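Long-range contacts in penicillin-binding protein 2 (Pbp2) (Helicobacter pylori, PDB 5LP5), which probably cross-links cell-wall peptidoglycan as a penicillin-binding transpeptidase and is seen here in complex with the cell-shape protein MreC: residues 254-259 against 556-561; 309-314 against 364-369; 358-363 against 484-489; 491-496 against 507-512; 500-505 against 567-572. One frame throughout, in Å; residues are numbered along the deposited sequence.

Contact 1: 254-259 against 556-561; sequences ILVMDA and YAITIL
Ile254 shows how two neighbouring antiparallel strands, 254-258 and 556-561, dress one face of their sheet. Its CB stands 4.2 Å from Thr559 O. From there CG1, anti to the backbone N (chi1 -178°), runs alongside the partner strand to lie 3.7 Å from Ile560 CG1. The tip, CD1, comes nearer still, 3.5 Å from Ile560 CG1, so the two isoleucines lie side by side and point the same way. Val256 and Ile558 repeat this on the same face, where beta-branched residues suit the extended backbone. Asp258 and Tyr556 follow, with ring atom CD2 of Tyr556 3.8 Å from Asp258 CA.

The backbone zips the strands through two hydrogen-bonded pairs. Leu255 N to Thr559 O spans 3.0 Å, and Thr559 N answers to Leu255 O. Met257 N meets Ala557 O at 2.9 Å, with Ala557 N returning the bond to Met257 O. All four donors lie in the plane of the carbonyl they reach.

On the other face Leu255, Met257 and Thr559 pack against Leu445 of helix 441-453, while Thr559 OG1 bonds to Thr546 OG1. Strand 264-270 flanks 252-258, and strand 542-549 flanks 556-562, which is thus the central strand of the five.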
# COMPACT_ATOMS: atom_id res chain seq x y z
N ILE A 254 12.25 25.35 -9.17
CA ILE A 254 11.60 25.59 -10.46
C ILE A 254 10.10 25.27 -10.47
O ILE A 254 9.66 24.30 -9.86
CB ILE A 254 12.31 24.84 -11.59
CG1 ILE A 254 11.64 25.15 -12.92
CG2 ILE A 254 12.32 23.34 -11.33
CD1 ILE A 254 12.51 24.79 -14.09
N LEU A 255 9.33 26.10 -11.16
CA LEU A 255 7.88 26.06 -11.09
C LEU A 255 7.27 26.31 -12.43
O LEU A 255 7.64 27.25 -13.11
CB LEU A 255 7.36 27.15 -10.16
CG LEU A 255 7.57 26.97 -8.66
CD1 LEU A 255 7.32 28.29 -7.94
CD2 LEU A 255 6.62 25.89 -8.15
N VAL A 256 6.34 25.44 -12.81
CA VAL A 256 5.53 25.66 -14.00
C VAL A 256 4.09 25.73 -13.54
O VAL A 256 3.68 24.92 -12.71
CB VAL A 256 5.68 24.52 -15.02
CG1 VAL A 256 4.71 24.71 -16.17
CG2 VAL A 256 7.10 24.46 -15.54
N MET A 257 3.33 26.68 -14.09
CA MET A 257 1.95 26.85 -13.65
C MET A 257 0.98 27.26 -14.74
O MET A 257 1.20 28.21 -15.46
CB MET A 257 1.88 27.88 -12.54
CG MET A 257 0.47 28.08 -12.01
SD MET A 257 0.31 29.31 -10.71
CE MET A 257 0.69 30.83 -11.57
N ASP A 258 -0.12 26.53 -14.83
CA ASP A 258 -1.26 26.93 -15.65
C ASP A 258 -1.81 28.25 -15.09
O ASP A 258 -2.45 28.26 -14.04
CB ASP A 258 -2.32 25.83 -15.60
CG ASP A 258 -3.48 26.06 -16.54
OD1 ASP A 258 -3.81 27.24 -16.78
OD2 ASP A 258 -4.07 25.06 -17.02
N ALA A 259 -1.57 29.34 -15.80
CA ALA A 259 -1.88 30.68 -15.30
C ALA A 259 -3.37 31.06 -15.33
O ALA A 259 -3.75 32.17 -14.89
CB ALA A 259 -1.07 31.72 -16.08
N TYR A 556 0.74 29.62 -19.76
CA TYR A 556 1.62 29.15 -18.66
C TYR A 556 2.61 30.20 -18.15
O TYR A 556 2.93 31.17 -18.81
CB TYR A 556 2.34 27.85 -19.05
CG TYR A 556 1.37 26.78 -19.54
CD1 TYR A 556 1.05 26.71 -20.89
CD2 TYR A 556 0.74 25.89 -18.66
CE1 TYR A 556 0.16 25.76 -21.37
CE2 TYR A 556 -0.16 24.95 -19.13
CZ TYR A 556 -0.46 24.89 -20.50
OH TYR A 556 -1.36 23.94 -21.00
N ALA A 557 3.06 29.99 -16.93
CA ALA A 557 4.12 30.78 -16.33
C ALA A 557 5.18 29.81 -15.85
O ALA A 557 4.87 28.68 -15.44
CB ALA A 557 3.58 31.60 -15.17
N ILE A 558 6.43 30.24 -15.89
CA ILE A 558 7.55 29.44 -15.40
C ILE A 558 8.41 30.35 -14.56
O ILE A 558 8.57 31.49 -14.91
CB ILE A 558 8.39 28.90 -16.56
CG1 ILE A 558 7.50 28.05 -17.47
CG2 ILE A 558 9.57 28.11 -16.03
CD1 ILE A 558 8.19 27.43 -18.67
N THR A 559 8.95 29.84 -13.46
CA THR A 559 9.76 30.65 -12.57
C THR A 559 10.92 29.79 -12.08
O THR A 559 10.72 28.70 -11.54
CB THR A 559 8.95 31.16 -11.37
OG1 THR A 559 7.97 32.12 -11.79
CG2 THR A 559 9.86 31.84 -10.34
N ILE A 560 12.14 30.29 -12.28
CA ILE A 560 13.35 29.51 -12.01
C ILE A 560 14.29 30.30 -11.13
O ILE A 560 14.46 31.50 -11.34
CB ILE A 560 14.09 29.13 -13.31
CG1 ILE A 560 13.18 28.26 -14.18
CG2 ILE A 560 15.38 28.37 -13.01
CD1 ILE A 560 13.66 28.09 -15.60
N LEU A 561 14.89 29.62 -10.16
CA LEU A 561 15.83 30.23 -9.24
C LEU A 561 17.01 29.31 -8.95
O LEU A 561 16.83 28.25 -8.34
CB LEU A 561 15.12 30.57 -7.94
CG LEU A 561 16.08 30.94 -6.82
CD1 LEU A 561 16.52 32.39 -6.89
CD2 LEU A 561 15.41 30.65 -5.51

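Contact 2: 309-314 against 364-369; sequences PGSVVK and RESVDV
Ser311 and Lys314 fit the SxxK pattern of the penicillin-binding active site, and probably form it; they face a Ser-Val-Asp sequence, Ser366 to Asp368, that probably corresponds to the second (SxN-like, here SxD) motif. Ser311 sits in a 3-10 turn leading into helix 314-324, and its OG donates a hydrogen bond to Ser366 OG, 3.1 Å away. Ser366 meets it tip to tip because its OG stands anti to the backbone N (chi1 -170°). The backbone of Ser366 has positive phi (51°), as the C-prime residue of the Schellman motif that ends helix 359-364; Val367 N and Ser366 N turn back to Ala362 O and Ile363 O. This sharp turn lets the serine present itself to the site.

Extended beyond CG, Lys314 crosses Asp368 obliquely and forms a salt bridge, NZ lying 2.9 Å from Asp368 OD1 and using the anti lone pair of that oxygen. A weak hydrogen bond from the same NZ reaches Val367 O at 3.2 Å. Ser311 OG lies 3.4 Å from Lys314 NZ. The buried amine thus has an anionic partner, which would tend to favour its charged form. Lysine suits the place because its chain is long enough to bring a nitrogen from the helix start to Asp368 and to the carbonyl of Val367, close to the serine hydroxyls.

Lys513 of strand 511-517 touches Ser311 and Ser366. Such a meeting of SxxK, a serine-bearing second motif and a K(T/S)G strand is typical of the penicilloyl-serine transferase active site, in which the SxxK serine is the probable nucleophile.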
# COMPACT_ATOMS: atom_id res chain seq x y z
N PRO A 309 14.13 39.35 -4.36
CA PRO A 309 13.65 39.11 -5.72
C PRO A 309 14.56 39.67 -6.82
O PRO A 309 14.63 39.09 -7.92
CB PRO A 309 12.27 39.78 -5.74
CG PRO A 309 12.32 40.78 -4.68
CD PRO A 309 13.25 40.25 -3.62
N GLY A 310 15.26 40.76 -6.52
CA GLY A 310 16.05 41.47 -7.51
C GLY A 310 15.18 42.17 -8.54
O GLY A 310 14.03 42.55 -8.26
N SER A 311 15.71 42.29 -9.76
CA SER A 311 15.06 43.07 -10.81
C SER A 311 13.65 42.57 -11.21
O SER A 311 12.91 43.33 -11.82
CB SER A 311 15.99 43.14 -12.04
OG SER A 311 17.29 43.63 -11.70
N VAL A 312 13.28 41.33 -10.86
CA VAL A 312 11.98 40.75 -11.28
C VAL A 312 10.77 41.59 -10.85
O VAL A 312 9.69 41.52 -11.44
CB VAL A 312 11.76 39.30 -10.75
CG1 VAL A 312 12.84 38.36 -11.23
CG2 VAL A 312 11.69 39.25 -9.24
N VAL A 313 10.97 42.38 -9.80
CA VAL A 313 9.91 43.24 -9.27
C VAL A 313 9.62 44.46 -10.16
O VAL A 313 8.59 45.12 -9.99
CB VAL A 313 10.28 43.76 -7.87
CG1 VAL A 313 10.61 42.60 -6.94
CG2 VAL A 313 11.44 44.75 -7.95
N LYS A 314 10.52 44.73 -11.11
CA LYS A 314 10.55 46.02 -11.81
C LYS A 314 9.26 46.39 -12.52
O LYS A 314 8.89 47.56 -12.53
CB LYS A 314 11.73 46.10 -12.77
CG LYS A 314 13.00 46.50 -12.06
CD LYS A 314 14.25 46.42 -12.93
CE LYS A 314 15.46 46.82 -12.09
NZ LYS A 314 16.73 46.77 -12.85
N ARG A 364 13.39 46.08 -20.39
CA ARG A 364 14.16 45.32 -21.37
C ARG A 364 15.59 45.07 -20.88
O ARG A 364 16.07 43.92 -20.84
CB ARG A 364 14.20 46.08 -22.71
CG ARG A 364 14.92 45.33 -23.83
CD ARG A 364 15.38 46.24 -24.95
NE ARG A 364 14.31 47.14 -25.37
CZ ARG A 364 14.48 48.22 -26.11
NH1 ARG A 364 15.70 48.57 -26.54
NH2 ARG A 364 13.44 48.96 -26.43
N GLU A 365 16.26 46.16 -20.48
CA GLU A 365 17.68 46.11 -20.22
C GLU A 365 18.01 45.99 -18.73
O GLU A 365 19.17 46.14 -18.35
CB GLU A 365 18.36 47.33 -20.84
CG GLU A 365 18.32 47.36 -22.36
CD GLU A 365 18.92 48.63 -22.96
OE1 GLU A 365 19.53 49.43 -22.23
OE2 GLU A 365 18.77 48.84 -24.17
N SER A 366 17.00 45.70 -17.91
CA SER A 366 17.17 45.55 -16.46
C SER A 366 17.92 46.78 -15.95
O SER A 366 18.91 46.65 -15.23
CB SER A 366 17.93 44.24 -16.14
OG SER A 366 17.93 43.91 -14.76
N VAL A 367 17.45 47.96 -16.34
CA VAL A 367 18.10 49.23 -16.00
C VAL A 367 17.70 49.68 -14.59
O VAL A 367 16.53 49.62 -14.22
CB VAL A 367 17.74 50.36 -16.98
CG1 VAL A 367 18.36 51.68 -16.56
CG2 VAL A 367 18.20 50.02 -18.38
N ASP A 368 18.69 50.15 -13.83
CA ASP A 368 18.50 50.48 -12.43
C ASP A 368 18.10 51.94 -12.22
O ASP A 368 17.22 52.23 -11.40
CB ASP A 368 19.77 50.14 -11.63
CG ASP A 368 20.00 48.62 -11.47
OD1 ASP A 368 19.03 47.84 -11.51
OD2 ASP A 368 21.15 48.19 -11.29
N VAL A 369 18.72 52.86 -12.97
CA VAL A 369 18.56 54.30 -12.69
C VAL A 369 17.15 54.85 -12.95
O VAL A 369 16.71 55.74 -12.22
CB VAL A 369 19.61 55.16 -13.44
CG1 VAL A 369 19.30 56.64 -13.32
CG2 VAL A 369 21.00 54.89 -12.87

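Contact 3: 358-363 against 484-489; sequences NLYKAI and LRVGMY
Apolar side chains carry most of this helix-to-helix contact. Leu484 CD2 is shared by two residues of the other helix: Ile363 CD1 meets it at 3.9 Å, crossing at about a right angle, and Leu359 CD2 at 4.1 Å, crossing obliquely. The CB of Leu484 points away from the other helix, but CD2 turns back to touch both residues. On the other flank Val486 CG1 approaches the Tyr360 ring from its edge, 3.7 Å from CD1; the short, branched valine suits a neighbour as broad as a tyrosine ring.

Side chain meets backbone at Gly487. Ile363 CG2, anti to the backbone N, rests 3.7 Å from Gly487 C, and the CA atoms of Tyr360 and Gly487 are the nearest pair across the segments, 4.7 Å apart. Glycine suits this position because it has no side chain to hold the helices apart. Their axes come within 8.2 Å and cross at -41°, as part of the helical subdomain of the transpeptidase fold. Met315, on the helix that starts with the SxxK lysine, touches Ile363, Leu484 and Met488 and so joins the same core.

One polar bond caps the shorter helix. Asn358 is its N-cap: OD1 accepts from Lys361 N at 2.7 Å, the donor nearly along the C=O axis. Asparagine suits the cap because its short amide can reach back to a backbone N-H of the first turn.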
# COMPACT_ATOMS: atom_id res chain seq x y z
N ASN A 358 13.08 54.72 -21.52
CA ASN A 358 11.69 54.81 -21.05
C ASN A 358 11.39 53.58 -20.19
O ASN A 358 12.30 52.83 -19.82
CB ASN A 358 10.74 54.90 -22.25
CG ASN A 358 10.96 53.77 -23.24
OD1 ASN A 358 11.22 52.63 -22.86
ND2 ASN A 358 10.85 54.10 -24.53
N LEU A 359 10.12 53.36 -19.87
CA LEU A 359 9.70 52.15 -19.13
C LEU A 359 10.02 50.85 -19.91
O LEU A 359 10.68 49.95 -19.38
CB LEU A 359 8.20 52.20 -18.78
CG LEU A 359 7.76 51.47 -17.50
CD1 LEU A 359 6.30 51.76 -17.16
CD2 LEU A 359 7.94 49.96 -17.56
N TYR A 360 9.56 50.76 -21.15
CA TYR A 360 9.82 49.59 -22.02
C TYR A 360 11.30 49.21 -21.99
O TYR A 360 11.65 48.03 -21.85
CB TYR A 360 9.40 49.84 -23.49
CG TYR A 360 7.91 50.09 -23.77
CD1 TYR A 360 7.06 49.06 -24.14
CD2 TYR A 360 7.38 51.38 -23.70
CE1 TYR A 360 5.72 49.30 -24.40
CE2 TYR A 360 6.04 51.62 -23.96
CZ TYR A 360 5.22 50.58 -24.30
OH TYR A 360 3.89 50.83 -24.55
N LYS A 361 12.17 50.21 -22.12
CA LYS A 361 13.61 49.97 -22.24
C LYS A 361 14.25 49.63 -20.89
O LYS A 361 15.21 48.84 -20.83
CB LYS A 361 14.30 51.18 -22.87
CG LYS A 361 15.75 50.89 -23.28
CD LYS A 361 16.46 52.11 -23.82
CE LYS A 361 17.95 52.01 -23.52
NZ LYS A 361 18.73 53.24 -23.80
N ALA A 362 13.72 50.22 -19.83
CA ALA A 362 14.22 49.97 -18.47
C ALA A 362 13.95 48.53 -18.03
O ALA A 362 14.76 47.90 -17.34
CB ALA A 362 13.61 50.96 -17.48
N ILE A 363 12.78 48.02 -18.43
CA ILE A 363 12.44 46.63 -18.24
C ILE A 363 13.36 45.77 -19.09
O ILE A 363 14.03 44.85 -18.58
CB ILE A 363 10.98 46.34 -18.67
CG1 ILE A 363 9.98 47.05 -17.74
CG2 ILE A 363 10.74 44.83 -18.66
CD1 ILE A 363 8.52 46.81 -18.08
N LEU A 484 3.76 46.47 -19.85
CA LEU A 484 4.68 45.64 -19.07
C LEU A 484 5.02 44.34 -19.81
O LEU A 484 6.18 43.92 -19.82
CB LEU A 484 4.09 45.32 -17.71
CG LEU A 484 3.74 46.53 -16.84
CD1 LEU A 484 3.00 46.13 -15.56
CD2 LEU A 484 4.98 47.34 -16.50
N ARG A 485 4.02 43.72 -20.42
CA ARG A 485 4.23 42.49 -21.17
C ARG A 485 5.17 42.70 -22.35
O ARG A 485 6.06 41.87 -22.62
CB ARG A 485 2.90 41.91 -21.65
CG ARG A 485 2.06 41.35 -20.52
CD ARG A 485 0.90 40.54 -21.03
NE ARG A 485 -0.15 41.42 -21.55
CZ ARG A 485 -1.25 41.77 -20.88
NH1 ARG A 485 -1.48 41.34 -19.65
NH2 ARG A 485 -2.13 42.57 -21.46
N VAL A 486 4.97 43.83 -23.04
CA VAL A 486 5.80 44.19 -24.19
C VAL A 486 7.25 44.32 -23.75
O VAL A 486 8.17 43.88 -24.45
CB VAL A 486 5.32 45.50 -24.88
CG1 VAL A 486 6.29 45.92 -26.00
CG2 VAL A 486 3.90 45.34 -25.45
N GLY A 487 7.45 44.91 -22.58
CA GLY A 487 8.78 44.98 -22.00
C GLY A 487 9.36 43.59 -21.81
O GLY A 487 10.47 43.32 -22.29
N MET A 488 8.62 42.71 -21.13
CA MET A 488 9.06 41.34 -20.88
C MET A 488 9.31 40.65 -22.22
O MET A 488 10.29 39.92 -22.38
CB MET A 488 8.02 40.55 -20.05
CG MET A 488 7.83 41.05 -18.62
SD MET A 488 6.62 40.17 -17.58
CE MET A 488 7.58 38.68 -17.38
N TYR A 489 8.43 40.89 -23.19
CA TYR A 489 8.62 40.41 -24.56
C TYR A 489 10.00 40.82 -25.10
O TYR A 489 10.73 40.00 -25.68
CB TYR A 489 7.52 40.95 -25.47
CG TYR A 489 7.69 40.59 -26.93
CD1 TYR A 489 7.52 39.28 -27.38
CD2 TYR A 489 8.03 41.56 -27.87
CE1 TYR A 489 7.68 38.96 -28.71
CE2 TYR A 489 8.20 41.25 -29.21
CZ TYR A 489 8.02 39.95 -29.62
OH TYR A 489 8.17 39.64 -30.94

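Contact 4: 491-496 against 507-512; sequences VCNHKD and KITLAC
A disulfide bridge, backed by one side-chain hydrogen bond, joins the C-terminal turn of helix 475-493 to the start of strand 511-517, an outermost strand of the transpeptidase sheet within this chain. The sulphurs of Cys492 and Cys512 are covalently bonded, SG to SG 2.1 Å. Cys512 turns its SG into the crowded position between backbone N and carbonyl carbon (chi1 53°), and so reaches the helix.

Apolar groups pack against the bridge. Val491 CG1 lies 3.6 Å from Cys512 SG, while its other branch, CG2, stands 3.6 Å from Cys512 O. From the strand side Leu510 CB comes within 4.1 Å of Cys492 SG. A branched valine and a leucine thus suit the buried, weakly polar sulphurs.

Asn493, one residue on, adds the polar tie. Its ND2 donates to Leu510 O at 2.7 Å with an N-H...O angle of 141°; the acceptor lies in the amide plane and the bond runs nearly along the C=O axis. Asparagine suits the place because its one amide nitrogen can donate to Tyr489 O in its own helix as well as to Leu510 O, and the two carbonyls fix the rotation of the amide. The Thr509 side chain crosses that of Asn493 at about a right angle, its CG2 4.1 Å from Asn493 ND2.

Cys512 directly precedes Lys513, so the bridge anchors the strand that probably carries the K(T/S)G motif of the penicillin-binding active site.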
# COMPACT_ATOMS: atom_id res chain seq x y z
N VAL A 491 12.68 41.65 -23.41
CA VAL A 491 13.82 41.09 -22.67
C VAL A 491 14.37 39.85 -23.36
O VAL A 491 15.57 39.62 -23.37
CB VAL A 491 13.45 40.73 -21.21
CG1 VAL A 491 14.64 40.11 -20.51
CG2 VAL A 491 13.00 41.96 -20.45
N CYS A 492 13.45 39.08 -23.92
CA CYS A 492 13.72 37.77 -24.51
C CYS A 492 13.91 37.87 -26.02
O CYS A 492 14.58 37.02 -26.61
CB CYS A 492 12.55 36.84 -24.23
SG CYS A 492 12.64 35.80 -22.74
N ASN A 493 13.32 38.90 -26.64
CA ASN A 493 13.19 38.97 -28.11
C ASN A 493 13.89 40.14 -28.81
O ASN A 493 14.28 40.02 -29.96
CB ASN A 493 11.72 38.97 -28.49
CG ASN A 493 11.03 37.69 -28.10
OD1 ASN A 493 11.27 36.65 -28.71
ND2 ASN A 493 10.19 37.75 -27.07
N HIS A 494 14.02 41.28 -28.13
CA HIS A 494 14.78 42.43 -28.66
C HIS A 494 16.28 42.16 -28.45
O HIS A 494 16.67 41.57 -27.45
CB HIS A 494 14.34 43.71 -27.94
CG HIS A 494 14.75 44.98 -28.63
ND1 HIS A 494 16.05 45.44 -28.64
CD2 HIS A 494 14.02 45.90 -29.31
CE1 HIS A 494 16.11 46.58 -29.32
NE2 HIS A 494 14.89 46.88 -29.73
N LYS A 495 17.11 42.62 -29.37
CA LYS A 495 18.54 42.27 -29.37
C LYS A 495 19.29 42.91 -28.20
O LYS A 495 20.30 42.38 -27.73
CB LYS A 495 19.16 42.62 -30.71
CG LYS A 495 18.47 41.89 -31.87
CD LYS A 495 19.12 42.14 -33.22
CE LYS A 495 18.56 41.20 -34.28
NZ LYS A 495 18.94 41.64 -35.66
N ASP A 496 18.77 44.04 -27.74
CA ASP A 496 19.29 44.74 -26.55
C ASP A 496 18.93 44.04 -25.25
O ASP A 496 19.64 44.19 -24.25
CB ASP A 496 18.72 46.15 -26.51
CG ASP A 496 19.25 47.01 -27.62
OD1 ASP A 496 20.36 46.70 -28.09
OD2 ASP A 496 18.57 47.98 -28.00
N LYS A 507 11.11 26.97 -29.41
CA LYS A 507 10.09 26.67 -30.41
C LYS A 507 8.84 27.57 -30.33
O LYS A 507 8.02 27.59 -31.24
CB LYS A 507 9.74 25.19 -30.34
CG LYS A 507 10.81 24.33 -30.99
CD LYS A 507 10.90 22.89 -30.49
CE LYS A 507 12.12 22.18 -31.06
NZ LYS A 507 12.25 22.33 -32.54
N ILE A 508 8.72 28.33 -29.26
CA ILE A 508 7.59 29.22 -29.05
C ILE A 508 8.13 30.60 -28.69
O ILE A 508 9.29 30.75 -28.29
CB ILE A 508 6.72 28.73 -27.86
CG1 ILE A 508 6.25 27.29 -28.07
CG2 ILE A 508 5.51 29.63 -27.63
CD1 ILE A 508 5.27 27.12 -29.20
N THR A 509 7.26 31.61 -28.80
CA THR A 509 7.60 32.95 -28.36
C THR A 509 7.48 33.11 -26.86
O THR A 509 6.45 32.79 -26.27
CB THR A 509 6.74 34.01 -29.04
OG1 THR A 509 6.74 33.78 -30.46
CG2 THR A 509 7.32 35.38 -28.80
N LEU A 510 8.55 33.64 -26.27
CA LEU A 510 8.69 33.80 -24.84
C LEU A 510 8.67 35.28 -24.43
O LEU A 510 9.01 36.16 -25.21
CB LEU A 510 10.02 33.18 -24.38
CG LEU A 510 10.12 31.66 -24.35
CD1 LEU A 510 11.55 31.16 -24.25
CD2 LEU A 510 9.33 31.12 -23.18
N ALA A 511 8.28 35.51 -23.18
CA ALA A 511 8.33 36.82 -22.54
C ALA A 511 8.83 36.62 -21.10
O ALA A 511 8.26 35.84 -20.35
CB ALA A 511 6.95 37.45 -22.54
N CYS A 512 9.89 37.33 -20.71
CA CYS A 512 10.60 37.07 -19.45
C CYS A 512 11.00 38.35 -18.70
O CYS A 512 10.78 39.47 -19.15
CB CYS A 512 11.87 36.23 -19.75
SG CYS A 512 12.94 36.96 -21.03

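Contact 5: 500-505 against 567-572; sequences YHSTRG and GGSKLG
The imidazole of His501 presents its edge to the other segment: Ser569 OG lies near the ring plane, 3.6 Å from CE1, while Ser502 CB sits over one face toward the rim. A second flat pair lies within the same loop, where Arg504 CD is placed 3.7 Å above one face of the Tyr500 ring and Tyr500 CE2 in turn lies over a face of the Arg504 guanidinium. Both loops belong to the transpeptidase fold: 500-505 links helix 475-493 to strand 511-517. The other loop, 567-572, contains a 3-10 turn, 569-571, that leads into the last helix, 572-584.

The polar centre is Ser502. With OG in the crowded position between backbone N and carbonyl carbon (chi1 42°), it lies 3.1 Å from Ser569 O and a longer 3.5 Å from Ser569 OG. Ser569 O accepts from Gly572 N at 3.2 Å, a bond of the 3-10 turn itself. Ser569 OG, anti to its backbone N, is hydrogen-bonded to Thr498 O, so this hydroxyl ties 567-572 to the chain just before Tyr500. Serine suits both places, being small enough for two loops to meet at close quarters.

Gly572, the first helical residue after the N-cap Leu571, offers bare backbone. Thr503 keeps OG1 on Ala499 O and sets its methyl CG2 against Gly572 CA, 3.7 Å away.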
# COMPACT_ATOMS: atom_id res chain seq x y z
N TYR A 500 18.67 37.88 -24.40
CA TYR A 500 18.55 37.58 -25.83
C TYR A 500 19.52 36.50 -26.29
O TYR A 500 19.13 35.54 -26.96
CB TYR A 500 18.75 38.84 -26.66
CG TYR A 500 18.72 38.58 -28.14
CD1 TYR A 500 17.51 38.45 -28.83
CD2 TYR A 500 19.91 38.44 -28.86
CE1 TYR A 500 17.47 38.22 -30.19
CE2 TYR A 500 19.88 38.21 -30.23
CZ TYR A 500 18.65 38.10 -30.89
OH TYR A 500 18.60 37.85 -32.26
N HIS A 501 20.79 36.65 -25.92
CA HIS A 501 21.85 35.72 -26.32
C HIS A 501 21.63 34.32 -25.72
O HIS A 501 22.16 33.34 -26.24
CB HIS A 501 23.25 36.28 -25.99
CG HIS A 501 23.74 35.96 -24.60
ND1 HIS A 501 23.22 36.54 -23.46
CD2 HIS A 501 24.71 35.12 -24.18
CE1 HIS A 501 23.85 36.06 -22.40
NE2 HIS A 501 24.76 35.20 -22.81
N SER A 502 20.84 34.25 -24.65
CA SER A 502 20.64 33.00 -23.92
C SER A 502 19.34 32.26 -24.24
O SER A 502 19.33 31.03 -24.19
CB SER A 502 20.75 33.25 -22.41
OG SER A 502 20.09 34.44 -22.03
N THR A 503 18.26 32.98 -24.58
CA THR A 503 16.95 32.33 -24.79
C THR A 503 16.60 32.09 -26.24
O THR A 503 15.44 32.14 -26.63
CB THR A 503 15.78 33.15 -24.21
OG1 THR A 503 15.60 34.36 -24.97
CG2 THR A 503 16.02 33.45 -22.74
N ARG A 504 17.60 31.81 -27.05
CA ARG A 504 17.34 31.51 -28.43
C ARG A 504 17.40 30.00 -28.53
O ARG A 504 17.98 29.33 -27.66
CB ARG A 504 18.30 32.28 -29.32
CG ARG A 504 17.91 33.75 -29.44
CD ARG A 504 18.81 34.45 -30.43
NE ARG A 504 20.21 34.46 -30.00
CZ ARG A 504 21.26 34.78 -30.77
NH1 ARG A 504 21.09 35.10 -32.06
NH2 ARG A 504 22.50 34.76 -30.26
N GLY A 505 16.77 29.45 -29.57
CA GLY A 505 16.55 28.01 -29.69
C GLY A 505 15.24 27.57 -29.04
O GLY A 505 15.13 26.45 -28.54
N GLY A 567 23.85 35.33 -11.69
CA GLY A 567 23.32 36.17 -12.76
C GLY A 567 22.13 35.61 -13.53
O GLY A 567 22.16 34.46 -14.00
N GLY A 568 21.10 36.44 -13.66
CA GLY A 568 19.78 36.00 -14.12
C GLY A 568 19.70 35.59 -15.57
O GLY A 568 18.96 34.68 -15.92
N SER A 569 20.48 36.26 -16.41
CA SER A 569 20.55 35.97 -17.84
C SER A 569 21.13 34.58 -18.10
O SER A 569 20.75 33.92 -19.06
CB SER A 569 21.40 37.03 -18.53
OG SER A 569 21.38 36.89 -19.94
N LYS A 570 22.03 34.14 -17.23
CA LYS A 570 22.68 32.83 -17.31
C LYS A 570 21.68 31.65 -17.22
O LYS A 570 22.05 30.51 -17.39
CB LYS A 570 23.71 32.75 -16.17
CG LYS A 570 25.00 31.99 -16.43
CD LYS A 570 26.21 32.67 -15.77
CE LYS A 570 27.01 31.78 -14.82
NZ LYS A 570 27.44 30.48 -15.43
N LEU A 571 20.41 31.95 -16.94
CA LEU A 571 19.39 30.93 -16.77
C LEU A 571 18.42 30.80 -17.95
O LEU A 571 17.43 30.06 -17.87
CB LEU A 571 18.56 31.25 -15.53
CG LEU A 571 19.28 31.27 -14.20
CD1 LEU A 571 18.22 31.46 -13.11
CD2 LEU A 571 20.06 29.98 -14.00
N GLY A 572 18.69 31.53 -19.03
CA GLY A 572 17.88 31.42 -20.24
C GLY A 572 17.96 30.05 -20.89
O GLY A 572 17.01 29.63 -21.52

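Contacts 2 to 5 form a chain of neighbours on one side of the chain's centre, while contact 1 lies in the middle of the sheet, its centre about 19 Å from that of contact 2. Contacts 2 and 3 have centres about 10 Å apart and meet at the end of helix 359-364. Contacts 3 and 4 share helix 475-493, and Met488 O lies 3.1 Å from Cys512 N, so the helix meets the strand that continues to Lys513 beside the probable active-site serine of contact 2. Contacts 4 and 5 are closest, about 9 Å between centres. Contact 5 in turn touches contact 1, Leu571 CD1 packing 4.2 Å from Ile560 O.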